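Local coordinates for D-aminoacyl-tRNA deacylase (Archaeoglobus fulgidus, PDB 1YQE), which probably hydrolyses D-aminoacyl-tRNAs to free tRNA and D-amino acids as a zinc-dependent deacylase, countering the toxicity of mischarged tRNA, at residues R86-H92 / A153-S159; R130-F134 / D166-V172; T15-N19 / E161-R167; F136-V140 / H198-T204. All coordinates share one frame; numbering follows the deposited sequence.

Contact 1. Residues R86-H92 / A153-S159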
# COMPACT_ATOMS: atom_id res chain seq x y z
N ARG A 86 -18.96 3.07 0.16
CA ARG A 86 -18.41 4.40 -0.08
C ARG A 86 -17.53 4.44 -1.33
O ARG A 86 -16.92 3.44 -1.70
CB ARG A 86 -17.57 4.84 1.12
CG ARG A 86 -18.35 5.07 2.40
CD ARG A 86 -17.40 5.29 3.56
NE ARG A 86 -16.39 6.30 3.24
CZ ARG A 86 -15.37 6.62 4.02
NH1 ARG A 86 -15.21 6.02 5.19
NH2 ARG A 86 -14.50 7.55 3.63
N LYS A 87 -17.47 5.60 -1.98
CA LYS A 87 -16.63 5.76 -3.16
C LYS A 87 -15.27 6.23 -2.65
O LYS A 87 -15.14 7.36 -2.18
CB LYS A 87 -17.24 6.80 -4.11
CG LYS A 87 -18.57 6.38 -4.72
CD LYS A 87 -19.08 7.45 -5.68
CE LYS A 87 -20.39 7.04 -6.34
NZ LYS A 87 -20.21 5.85 -7.23
N ILE A 88 -14.27 5.36 -2.74
CA ILE A 88 -12.96 5.72 -2.24
C ILE A 88 -11.77 5.19 -3.04
O ILE A 88 -11.89 4.23 -3.80
CB ILE A 88 -12.77 5.22 -0.78
CG1 ILE A 88 -13.13 3.74 -0.69
CG2 ILE A 88 -13.63 6.04 0.18
CD1 ILE A 88 -12.97 3.14 0.70
N PHE A 89 -10.65 5.87 -2.85
CA PHE A 89 -9.38 5.48 -3.46
C PHE A 89 -8.60 5.05 -2.21
O PHE A 89 -8.56 5.80 -1.24
CB PHE A 89 -8.67 6.69 -4.08
CG PHE A 89 -9.32 7.22 -5.31
CD1 PHE A 89 -9.38 6.45 -6.47
CD2 PHE A 89 -9.86 8.50 -5.34
CE1 PHE A 89 -9.96 6.95 -7.64
CE2 PHE A 89 -10.44 9.02 -6.50
CZ PHE A 89 -10.49 8.24 -7.65
N THR A 90 -8.01 3.86 -2.21
CA THR A 90 -7.28 3.45 -1.02
C THR A 90 -5.87 2.97 -1.30
O THR A 90 -5.51 2.65 -2.43
CB THR A 90 -8.01 2.34 -0.23
OG1 THR A 90 -7.92 1.10 -0.96
CG2 THR A 90 -9.48 2.70 -0.03
N VAL A 91 -5.07 2.94 -0.24
CA VAL A 91 -3.70 2.47 -0.28
C VAL A 91 -3.46 1.67 1.00
O VAL A 91 -3.90 2.07 2.08
CB VAL A 91 -2.68 3.63 -0.33
CG1 VAL A 91 -1.26 3.09 -0.21
CG2 VAL A 91 -2.83 4.38 -1.65
N HIS A 92 -2.78 0.54 0.86
CA HIS A 92 -2.44 -0.29 2.01
C HIS A 92 -1.42 -1.33 1.59
O HIS A 92 -1.25 -1.60 0.40
CB HIS A 92 -3.67 -1.00 2.58
CG HIS A 92 -4.05 -2.25 1.85
ND1 HIS A 92 -4.85 -2.25 0.73
CD2 HIS A 92 -3.76 -3.55 2.10
CE1 HIS A 92 -5.03 -3.49 0.32
NE2 HIS A 92 -4.38 -4.30 1.13
N ALA A 153 2.67 -2.50 -2.44
CA ALA A 153 1.50 -1.88 -1.85
C ALA A 153 0.33 -2.06 -2.80
O ALA A 153 0.53 -2.35 -3.99
CB ALA A 153 1.75 -0.38 -1.59
N PHE A 154 -0.88 -1.93 -2.28
CA PHE A 154 -2.09 -2.06 -3.08
C PHE A 154 -2.72 -0.69 -3.29
O PHE A 154 -2.91 0.07 -2.34
CB PHE A 154 -3.11 -2.97 -2.38
CG PHE A 154 -2.86 -4.43 -2.58
CD1 PHE A 154 -1.75 -5.05 -2.02
CD2 PHE A 154 -3.74 -5.20 -3.34
CE1 PHE A 154 -1.52 -6.42 -2.21
CE2 PHE A 154 -3.52 -6.56 -3.54
CZ PHE A 154 -2.41 -7.17 -2.97
N TYR A 155 -3.01 -0.38 -4.55
CA TYR A 155 -3.62 0.88 -4.95
C TYR A 155 -4.98 0.47 -5.49
O TYR A 155 -5.07 -0.17 -6.53
CB TYR A 155 -2.76 1.54 -6.02
CG TYR A 155 -1.32 1.72 -5.56
CD1 TYR A 155 -0.43 0.64 -5.55
CD2 TYR A 155 -0.88 2.94 -5.06
CE1 TYR A 155 0.87 0.78 -5.04
CE2 TYR A 155 0.40 3.09 -4.56
CZ TYR A 155 1.27 2.02 -4.55
OH TYR A 155 2.53 2.20 -4.03
N GLU A 156 -6.05 0.85 -4.79
CA GLU A 156 -7.38 0.42 -5.18
C GLU A 156 -8.45 1.49 -5.35
O GLU A 156 -8.25 2.66 -5.03
CB GLU A 156 -7.87 -0.60 -4.15
CG GLU A 156 -6.79 -1.57 -3.70
CD GLU A 156 -7.24 -2.52 -2.61
OE1 GLU A 156 -8.13 -2.15 -1.80
OE2 GLU A 156 -6.71 -3.65 -2.55
N ILE A 157 -9.59 1.04 -5.87
CA ILE A 157 -10.77 1.86 -6.09
C ILE A 157 -11.92 1.14 -5.41
O ILE A 157 -12.17 -0.03 -5.71
CB ILE A 157 -11.11 1.96 -7.59
CG1 ILE A 157 -9.95 2.61 -8.35
CG2 ILE A 157 -12.39 2.76 -7.78
CD1 ILE A 157 -10.18 2.67 -9.85
N GLY A 158 -12.57 1.77 -4.47
CA GLY A 158 -13.88 1.21 -4.22
C GLY A 158 -15.06 2.15 -3.99
O GLY A 158 -15.01 3.33 -4.31
N SER A 159 -16.07 1.14 -3.58
CA SER A 159 -16.18 -0.05 -2.75
C SER A 159 -17.07 -1.12 -3.38
O SER A 159 -17.15 -2.24 -2.89
CB SER A 159 -16.73 0.31 -1.36
OG SER A 159 -15.79 1.06 -0.62
O HOH W 1 -5.93 4.30 -4.95
O HOH W 2 -5.55 -0.32 -0.89

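Contact 2. Residues R130-F134 / D166-V172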
# COMPACT_ATOMS: atom_id res chain seq x y z
N ARG A 130 -11.11 16.12 -9.38
CA ARG A 130 -11.66 15.71 -10.67
C ARG A 130 -12.82 14.75 -10.44
O ARG A 130 -13.71 14.63 -11.28
CB ARG A 130 -10.59 15.03 -11.54
CG ARG A 130 -9.66 16.00 -12.26
CD ARG A 130 -8.73 15.24 -13.19
NE ARG A 130 -9.48 14.34 -14.07
CZ ARG A 130 -8.94 13.35 -14.77
NH1 ARG A 130 -7.64 13.11 -14.70
NH2 ARG A 130 -9.72 12.58 -15.52
N LYS A 131 -12.79 14.07 -9.30
CA LYS A 131 -13.82 13.12 -8.91
C LYS A 131 -14.29 13.52 -7.51
O LYS A 131 -14.01 12.84 -6.52
CB LYS A 131 -13.26 11.70 -8.88
CG LYS A 131 -12.81 11.18 -10.24
CD LYS A 131 -14.00 10.89 -11.15
CE LYS A 131 -14.82 9.72 -10.62
NZ LYS A 131 -16.04 9.46 -11.42
N PRO A 132 -15.03 14.64 -7.42
CA PRO A 132 -15.56 15.18 -6.16
C PRO A 132 -16.32 14.20 -5.28
O PRO A 132 -16.30 14.33 -4.05
CB PRO A 132 -16.44 16.34 -6.64
CG PRO A 132 -15.78 16.77 -7.90
CD PRO A 132 -15.48 15.46 -8.56
N GLU A 133 -17.00 13.23 -5.89
CA GLU A 133 -17.78 12.26 -5.12
C GLU A 133 -16.89 11.21 -4.45
O GLU A 133 -17.37 10.41 -3.64
CB GLU A 133 -18.81 11.56 -6.01
CG GLU A 133 -18.24 10.49 -6.93
CD GLU A 133 -17.63 11.04 -8.21
OE1 GLU A 133 -17.06 12.16 -8.18
OE2 GLU A 133 -17.71 10.34 -9.24
N PHE A 134 -15.60 11.22 -4.79
CA PHE A 134 -14.66 10.27 -4.21
C PHE A 134 -13.83 10.87 -3.09
O PHE A 134 -13.58 12.07 -3.05
CB PHE A 134 -13.70 9.73 -5.28
CG PHE A 134 -14.23 8.56 -6.04
CD1 PHE A 134 -15.26 8.71 -6.96
CD2 PHE A 134 -13.70 7.28 -5.83
CE1 PHE A 134 -15.76 7.61 -7.66
CE2 PHE A 134 -14.20 6.18 -6.52
CZ PHE A 134 -15.23 6.35 -7.44
N ASP A 166 -15.86 2.30 -12.97
CA ASP A 166 -15.68 3.72 -13.22
C ASP A 166 -14.41 3.96 -14.03
O ASP A 166 -13.30 3.84 -13.51
CB ASP A 166 -15.61 4.48 -11.89
CG ASP A 166 -15.77 5.98 -12.06
OD1 ASP A 166 -15.14 6.55 -12.97
OD2 ASP A 166 -16.51 6.59 -11.26
N ARG A 167 -14.57 4.30 -15.31
CA ARG A 167 -13.45 4.53 -16.20
C ARG A 167 -12.54 5.68 -15.77
O ARG A 167 -11.32 5.54 -15.77
CB ARG A 167 -13.95 4.82 -17.62
CG ARG A 167 -13.55 3.79 -18.66
CD ARG A 167 -14.19 2.43 -18.39
NE ARG A 167 -14.05 1.53 -19.53
CZ ARG A 167 -14.49 0.28 -19.55
NH1 ARG A 167 -15.10 -0.24 -18.49
NH2 ARG A 167 -14.33 -0.47 -20.63
N GLU A 168 -13.13 6.81 -15.40
CA GLU A 168 -12.34 7.96 -14.99
C GLU A 168 -11.63 7.75 -13.66
O GLU A 168 -10.53 8.26 -13.46
CB GLU A 168 -13.21 9.21 -14.92
CG GLU A 168 -12.43 10.42 -14.43
CD GLU A 168 -13.13 11.72 -14.73
OE1 GLU A 168 -14.38 11.76 -14.66
OE2 GLU A 168 -12.43 12.71 -15.01
N ALA A 169 -12.26 7.02 -12.75
CA ALA A 169 -11.64 6.75 -11.46
C ALA A 169 -10.34 5.99 -11.72
O ALA A 169 -9.30 6.28 -11.12
CB ALA A 169 -12.57 5.93 -10.56
N ALA A 170 -10.41 5.02 -12.63
CA ALA A 170 -9.24 4.21 -12.97
C ALA A 170 -8.18 5.05 -13.67
O ALA A 170 -6.98 4.80 -13.52
CB ALA A 170 -9.65 3.05 -13.87
N GLU A 171 -8.63 6.03 -14.44
CA GLU A 171 -7.73 6.91 -15.18
C GLU A 171 -6.98 7.83 -14.20
O GLU A 171 -5.80 8.13 -14.38
CB GLU A 171 -8.54 7.73 -16.19
CG GLU A 171 -7.74 8.40 -17.29
CD GLU A 171 -6.94 9.58 -16.80
OE1 GLU A 171 -7.46 10.33 -15.94
OE2 GLU A 171 -5.81 9.78 -17.29
N VAL A 172 -7.68 8.27 -13.15
CA VAL A 172 -7.07 9.12 -12.14
C VAL A 172 -6.02 8.32 -11.38
O VAL A 172 -4.93 8.82 -11.10
CB VAL A 172 -8.13 9.68 -11.17
CG1 VAL A 172 -7.46 10.35 -9.98
CG2 VAL A 172 -9.01 10.69 -11.89
O HOH W 3 -16.64 10.08 -14.12

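Contact 3. Residues T15-N19 / E161-R167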
# COMPACT_ATOMS: atom_id res chain seq x y z
N THR A 15 -12.16 -6.13 -12.59
CA THR A 15 -12.60 -4.99 -13.40
C THR A 15 -11.79 -3.72 -13.13
O THR A 15 -11.34 -3.05 -14.06
CB THR A 15 -14.09 -4.68 -13.16
OG1 THR A 15 -14.88 -5.82 -13.51
CG2 THR A 15 -14.53 -3.49 -14.00
N ALA A 16 -11.61 -3.38 -11.86
CA ALA A 16 -10.86 -2.19 -11.49
C ALA A 16 -9.43 -2.31 -11.99
O ALA A 16 -8.89 -1.40 -12.61
CB ALA A 16 -10.88 -2.00 -9.98
N GLY A 17 -8.80 -3.45 -11.70
CA GLY A 17 -7.44 -3.67 -12.13
C GLY A 17 -7.29 -3.56 -13.64
O GLY A 17 -6.31 -2.99 -14.13
N GLN A 18 -8.25 -4.10 -14.37
CA GLN A 18 -8.22 -4.06 -15.83
C GLN A 18 -8.35 -2.64 -16.38
O GLN A 18 -7.65 -2.28 -17.32
CB GLN A 18 -9.34 -4.94 -16.41
CG GLN A 18 -9.09 -6.43 -16.25
CD GLN A 18 -7.79 -6.85 -16.90
OE1 GLN A 18 -7.60 -6.67 -18.09
NE2 GLN A 18 -6.89 -7.43 -16.11
N ASN A 19 -9.25 -1.84 -15.82
CA ASN A 19 -9.41 -0.47 -16.30
C ASN A 19 -8.16 0.35 -16.00
O ASN A 19 -7.78 1.21 -16.79
CB ASN A 19 -10.64 0.19 -15.67
CG ASN A 19 -11.94 -0.35 -16.24
OD1 ASN A 19 -12.04 -0.64 -17.43
ND2 ASN A 19 -12.95 -0.48 -15.39
N GLU A 161 -19.10 -2.53 -7.37
CA GLU A 161 -18.98 -2.67 -8.82
C GLU A 161 -19.18 -1.33 -9.53
O GLU A 161 -18.60 -1.09 -10.59
CB GLU A 161 -20.01 -3.68 -9.33
CG GLU A 161 -19.82 -4.10 -10.77
CD GLU A 161 -18.53 -4.87 -10.99
OE1 GLU A 161 -18.36 -5.95 -10.37
OE2 GLU A 161 -17.68 -4.40 -11.78
N GLU A 162 -20.00 -0.47 -8.95
CA GLU A 162 -20.25 0.84 -9.54
C GLU A 162 -18.93 1.60 -9.69
O GLU A 162 -18.67 2.23 -10.72
CB GLU A 162 -21.21 1.65 -8.68
CG GLU A 162 -22.67 1.40 -8.98
CD GLU A 162 -23.02 1.72 -10.42
OE1 GLU A 162 -22.70 2.85 -10.87
OE2 GLU A 162 -23.61 0.85 -11.10
N GLU A 163 -18.10 1.52 -8.66
CA GLU A 163 -16.81 2.21 -8.68
C GLU A 163 -15.75 1.43 -9.46
O GLU A 163 -14.90 2.03 -10.12
CB GLU A 163 -16.33 2.45 -7.25
CG GLU A 163 -17.20 3.39 -6.42
CD GLU A 163 -18.55 2.78 -6.08
OE1 GLU A 163 -18.58 1.67 -5.52
OE2 GLU A 163 -19.59 3.43 -6.36
N TRP A 164 -15.80 0.10 -9.40
CA TRP A 164 -14.82 -0.71 -10.11
C TRP A 164 -14.90 -0.50 -11.62
O TRP A 164 -13.89 -0.58 -12.32
CB TRP A 164 -15.01 -2.19 -9.80
CG TRP A 164 -15.11 -2.52 -8.33
CD1 TRP A 164 -14.60 -1.81 -7.29
CD2 TRP A 164 -15.75 -3.67 -7.76
NE1 TRP A 164 -14.90 -2.43 -6.09
CE2 TRP A 164 -15.60 -3.58 -6.36
CE3 TRP A 164 -16.45 -4.76 -8.30
CZ2 TRP A 164 -16.12 -4.54 -5.48
CZ3 TRP A 164 -16.96 -5.72 -7.43
CH2 TRP A 164 -16.79 -5.60 -6.04
N LYS A 165 -16.10 -0.23 -12.12
CA LYS A 165 -16.29 -0.03 -13.55
C LYS A 165 -16.10 1.43 -13.96
O LYS A 165 -16.17 1.77 -15.14
CB LYS A 165 -17.69 -0.49 -13.96
CG LYS A 165 -17.95 -1.97 -13.73
CD LYS A 165 -19.33 -2.37 -14.23
CE LYS A 165 -19.57 -3.86 -14.08
NZ LYS A 165 -18.52 -4.67 -14.77
N ASP A 166 -15.86 2.30 -12.97
CA ASP A 166 -15.68 3.72 -13.22
C ASP A 166 -14.41 3.96 -14.03
O ASP A 166 -13.30 3.84 -13.51
CB ASP A 166 -15.61 4.48 -11.89
CG ASP A 166 -15.77 5.98 -12.06
OD1 ASP A 166 -15.14 6.55 -12.97
OD2 ASP A 166 -16.51 6.59 -11.26
N ARG A 167 -14.57 4.30 -15.31
CA ARG A 167 -13.45 4.53 -16.20
C ARG A 167 -12.54 5.68 -15.77
O ARG A 167 -11.32 5.54 -15.77
CB ARG A 167 -13.95 4.82 -17.62
CG ARG A 167 -13.55 3.79 -18.66
CD ARG A 167 -14.19 2.43 -18.39
NE ARG A 167 -14.05 1.53 -19.53
CZ ARG A 167 -14.49 0.28 -19.55
NH1 ARG A 167 -15.10 -0.24 -18.49
NH2 ARG A 167 -14.33 -0.47 -20.63
O HOH W 4 -12.45 1.42 -13.02

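Contact 4. Residues F136-V140 / H198-T204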
# COMPACT_ATOMS: atom_id res chain seq x y z
N PHE A 136 -10.26 10.03 -0.49
CA PHE A 136 -9.08 9.18 -0.33
C PHE A 136 -8.93 8.75 1.12
O PHE A 136 -9.26 9.50 2.04
CB PHE A 136 -7.79 9.91 -0.71
CG PHE A 136 -6.56 9.20 -0.22
CD1 PHE A 136 -6.15 8.01 -0.80
CD2 PHE A 136 -5.88 9.66 0.90
CE1 PHE A 136 -5.08 7.28 -0.28
CE2 PHE A 136 -4.81 8.94 1.44
CZ PHE A 136 -4.41 7.75 0.84
N THR A 137 -8.43 7.54 1.31
CA THR A 137 -8.21 7.04 2.65
C THR A 137 -7.20 5.90 2.64
O THR A 137 -7.11 5.13 1.68
CB THR A 137 -9.52 6.53 3.30
OG1 THR A 137 -9.29 6.27 4.69
CG2 THR A 137 -10.00 5.26 2.62
N MET A 138 -6.43 5.82 3.71
CA MET A 138 -5.48 4.74 3.86
C MET A 138 -6.30 3.60 4.41
O MET A 138 -7.42 3.81 4.90
CB MET A 138 -4.40 5.10 4.88
CG MET A 138 -3.37 6.10 4.42
SD MET A 138 -2.37 5.44 3.07
CE MET A 138 -1.38 4.22 3.95
N GLU A 139 -5.77 2.39 4.31
CA GLU A 139 -6.39 1.21 4.87
C GLU A 139 -5.27 0.64 5.72
O GLU A 139 -4.10 0.72 5.33
CB GLU A 139 -6.77 0.19 3.80
CG GLU A 139 -8.09 0.41 3.12
CD GLU A 139 -8.42 -0.70 2.15
OE1 GLU A 139 -8.52 -1.87 2.60
OE2 GLU A 139 -8.56 -0.42 0.94
N VAL A 140 -5.60 0.09 6.88
CA VAL A 140 -4.56 -0.50 7.72
C VAL A 140 -4.04 -1.74 7.01
O VAL A 140 -4.62 -2.18 6.01
CB VAL A 140 -5.13 -0.92 9.09
CG1 VAL A 140 -5.57 0.31 9.87
CG2 VAL A 140 -6.29 -1.88 8.90
N HIS A 198 -10.18 0.67 10.93
CA HIS A 198 -9.68 0.11 9.68
C HIS A 198 -9.29 1.08 8.57
O HIS A 198 -8.49 0.73 7.70
CB HIS A 198 -10.67 -0.93 9.13
CG HIS A 198 -12.01 -0.36 8.76
ND1 HIS A 198 -12.83 0.26 9.68
CD2 HIS A 198 -12.67 -0.32 7.58
CE1 HIS A 198 -13.94 0.65 9.08
NE2 HIS A 198 -13.87 0.31 7.81
N TYR A 199 -9.84 2.29 8.58
CA TYR A 199 -9.49 3.27 7.56
C TYR A 199 -8.45 4.28 8.05
O TYR A 199 -8.25 5.33 7.43
CB TYR A 199 -10.73 4.01 7.04
CG TYR A 199 -11.56 3.20 6.06
CD1 TYR A 199 -10.95 2.45 5.05
CD2 TYR A 199 -12.96 3.21 6.12
CE1 TYR A 199 -11.71 1.74 4.12
CE2 TYR A 199 -13.73 2.50 5.19
CZ TYR A 199 -13.10 1.76 4.20
OH TYR A 199 -13.85 1.05 3.29
N ALA A 200 -7.80 3.96 9.16
CA ALA A 200 -6.74 4.81 9.74
C ALA A 200 -6.89 6.30 9.46
O ALA A 200 -6.15 6.86 8.65
CB ALA A 200 -5.39 4.32 9.24
N PRO A 201 -7.83 6.97 10.15
CA PRO A 201 -8.09 8.41 9.99
C PRO A 201 -6.87 9.30 10.23
O PRO A 201 -6.54 10.17 9.41
CB PRO A 201 -9.19 8.68 11.01
CG PRO A 201 -9.87 7.36 11.15
CD PRO A 201 -8.72 6.39 11.15
N ARG A 202 -6.19 9.10 11.36
CA ARG A 202 -5.02 9.90 11.69
C ARG A 202 -3.94 9.70 10.64
O ARG A 202 -3.39 10.67 10.10
CB ARG A 202 -4.47 9.52 13.07
CG ARG A 202 -5.45 9.67 14.25
CD ARG A 202 -5.78 11.13 14.56
NE ARG A 202 -6.71 11.71 13.59
CZ ARG A 202 -7.98 11.35 13.46
NH1 ARG A 202 -8.49 10.41 14.24
NH2 ARG A 202 -8.75 11.93 12.55
N GLN A 203 -3.63 8.45 10.34
CA GLN A 203 -2.60 8.13 9.35
C GLN A 203 -2.93 8.71 7.97
O GLN A 203 -2.03 9.13 7.24
CB GLN A 203 -2.40 6.61 9.25
CG GLN A 203 -1.86 5.98 10.53
CD GLN A 203 -2.96 5.43 11.42
OE1 GLN A 203 -3.98 6.08 11.64
NE2 GLN A 203 -2.75 4.23 11.94
N THR A 204 -4.20 8.72 7.61
CA THR A 204 -4.63 9.28 6.33
C THR A 204 -4.31 10.78 6.28
O THR A 204 -3.81 11.29 5.27
CB THR A 204 -6.15 9.07 6.11
OG1 THR A 204 -6.42 7.67 5.97
CG2 THR A 204 -6.62 9.80 4.86

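Contact 1. Residues R86-H92 / A153-S159
Ile88, Thr90 and His92 face Gly158, Glu156 and Phe154 as the hydrogen-bonded pairs of two antiparallel strands, neighbours in the mixed eight-stranded sheet of the protein. The strand axes come within 4.7 Å and run at 151° to each other. Each of these pairs is closed by two N-H...O bonds; the one from Glu156 N to Thr90 O, 3.0 Å, is almost straight at 174°. Between them sit the non-hydrogen-bonded pairs Phe89-Ile157 and Val91-Tyr155, whose side chains share a face of the sheet. There Ile157 CG1 meets the edge of the Phe89 ring, 4.3 Å from CD1, while Val91 and Tyr155 lie side by side. Helices 114-125 and 167-182 pack onto this face.

The opposite face carries Ile88, Thr90, His92, Phe154 and Glu156; Glu156 lines the pyrophosphate pocket. Thr90 OG1, hydrogen-bonded to Glu139, passes 3.4 Å from Glu156 OE1. His92 CG lies between its own backbone N and carbonyl carbon (chi1 82°), a setting that brings CE1 to 3.3 Å from Glu156 OE2. The imidazole is nearly parallel to the Phe154 ring but slid well off it. At its edge a water lies 2.6 Å from His92 ND1, and the same water donates to Thr90 OG1 and Phe154 O.

Contact 2. Residues R130-F134 / D166-V172
Lys131 and Asp166 reach for each other from opposite directions where a type I beta turn, Lys131 to Phe134, meets the start of helix 167-182. The lysine chain folds at chi2 and chi3 (-71° and -67°), which carries NZ to 2.9 Å from Asp166 OD2, on its syn lone pair. Glu133 OE2 takes the same ammonium at 2.9 Å from NZ, and a water accepts from NZ while donating to Glu168 OE1. Asp166 is also the N-cap of the helix: its OD1 receives Ala169 N at 2.9 Å from above the carboxylate plane.

One turn further along, Arg130 lies against the helix with its guanidinium between two glutamates. The Arg130 side chain crosses Glu171 at about a right angle and grips OE1 end-on with NH1 and NH2. NH2 also meets the anti lone pair of Glu168 OE2 at 2.8 Å, the guanidinium and Glu168 carboxylate planes 54° apart. Val172 CG2 sits 3.9 Å above the guanidinium plane, over its centre. Phe134, buried, adds an apolar touch, CZ to Ala169 CB at 4.1 Å.

Two positive groups thus answer several carboxylates, Glu175 among them, and Lys131 would probably offset the repulsion between Glu133 and Asp166. With its cap also bound to the lysine, the first turn of the helix is probably tied electrostatically to the loop that leads from helix 114-125 into strand 135-138.

Contact 3. Residues T15-N19 / E161-R167
Ala16 and Trp164 bring two helices into close contact at the periphery of the fold, where the first turn of helix 15-24 meets the end of the short helix 161-164 and the link to helix 167-182. Their CA atoms are only 4.4 Å apart, and Ala16 CB rests 4.1 Å from Trp164 CB. The carbonyl of Trp164 is the focus. Asn19 ND2 donates to Trp164 O at 3.2 Å, in the carbonyl plane and on a lone pair, though the bond is bent to 139°. A water donates to the same oxygen at 2.6 Å and to Asp166 O, and accepts from Asn19 ND2. Thr15 adds its methyl: CG2, anti to the backbone N (the hydroxyl at chi1 -60°), comes 3.4 Å from Trp164 O and 3.8 Å from Lys165 CG.

At the other end of the amide, Asn19 OD1 lies 3.2 Å above the guanidinium plane of Arg167, offset toward its rim; the angle is too poor for a hydrogen bond. An alanine here is likely to deprive Trp164 O of its amide donor, take one partner from the bridging water and uncover the Arg167 guanidinium on this side.

The end of the Trp164 side chain leads off from helix 15-24, and NE1 bonds to His80 O; the side chain lies about 6 Å from the bound pyrophosphate. The arrangement is helix-end packing on the flank of the mixed sheet, a side-chain amide of one helix hydrogen-bonded to the carbonyl at the end of another.

Contact 4. Residues F136-V140 / H198-T204
Thr204 OG1 has both its hydrogen-bonding roles filled: it accepts from Met138 N at 2.9 Å, nearly straight at 170°, and donates to Ala200 O at 2.8 Å, from above that carbonyl plane. Ala200 O also receives Thr204 N, the first helical backbone bond after the N-cap residue Ala200. The hydroxyl lies beside the threonine's own backbone N (chi1 -66°), which directs it at the strand and turns CG2 to 4.0 Å from Phe136 CE2. A valine in place of Thr204 would probably leave the buried Met138 N without its acceptor and Ala200 O with one donor fewer.

Further on, Val140 N bonds to His198 O at 3.1 Å, the donor tilted 29° from the carbonyl plane. Helix 201-209 is the crossover of a beta-alpha-beta unit between the neighbouring parallel strands 189-194 and 212-218, and here its start and the loop before it meet strand 135-138, at the edge of the mixed sheet, and the residues just after. Val140 CG1 packs 4.1 Å from Ala200 CB on the same seam. Thr137 OG1 comes 3.1 Å from Tyr199 O, at an angle too poor for a hydrogen bond.

Tyr199 lies alongside Glu139, with Glu139 CG at the edge of its ring; on one face His198 CD2 sits 3.7 Å above the ring centre. Its OH bonds to Asp84 and to His80 of the pyrophosphate pocket. Both Glu139 oxygens are satisfied, OE2 by Thr90 and OE1 by His142 NE2.

Contact 1 is the hub. Its strand 88-92 pairs with strand 135-138, which leads into contact 4; there Thr90 OG1 and Glu139 OE2, 2.5 Å apart, make a probable hydrogen bond, and Val91 O meets Glu139 N. Toward contact 3, Lys87 NZ forms a salt bridge with Glu163 OE2 at 2.7 Å; toward contact 2, Phe89 packs on Phe134 and Ala169. Contacts 2 and 3 share Asp166 and Arg167 at the helix link. Contacts 3 and 4 do not touch, their centres about 21 Å apart. The bound pyrophosphate lies about 4, 5 and 6 Å from the side chains of Glu156, Glu139 and Trp164, whereas Phe134 of contact 2 stays about 13 Å away.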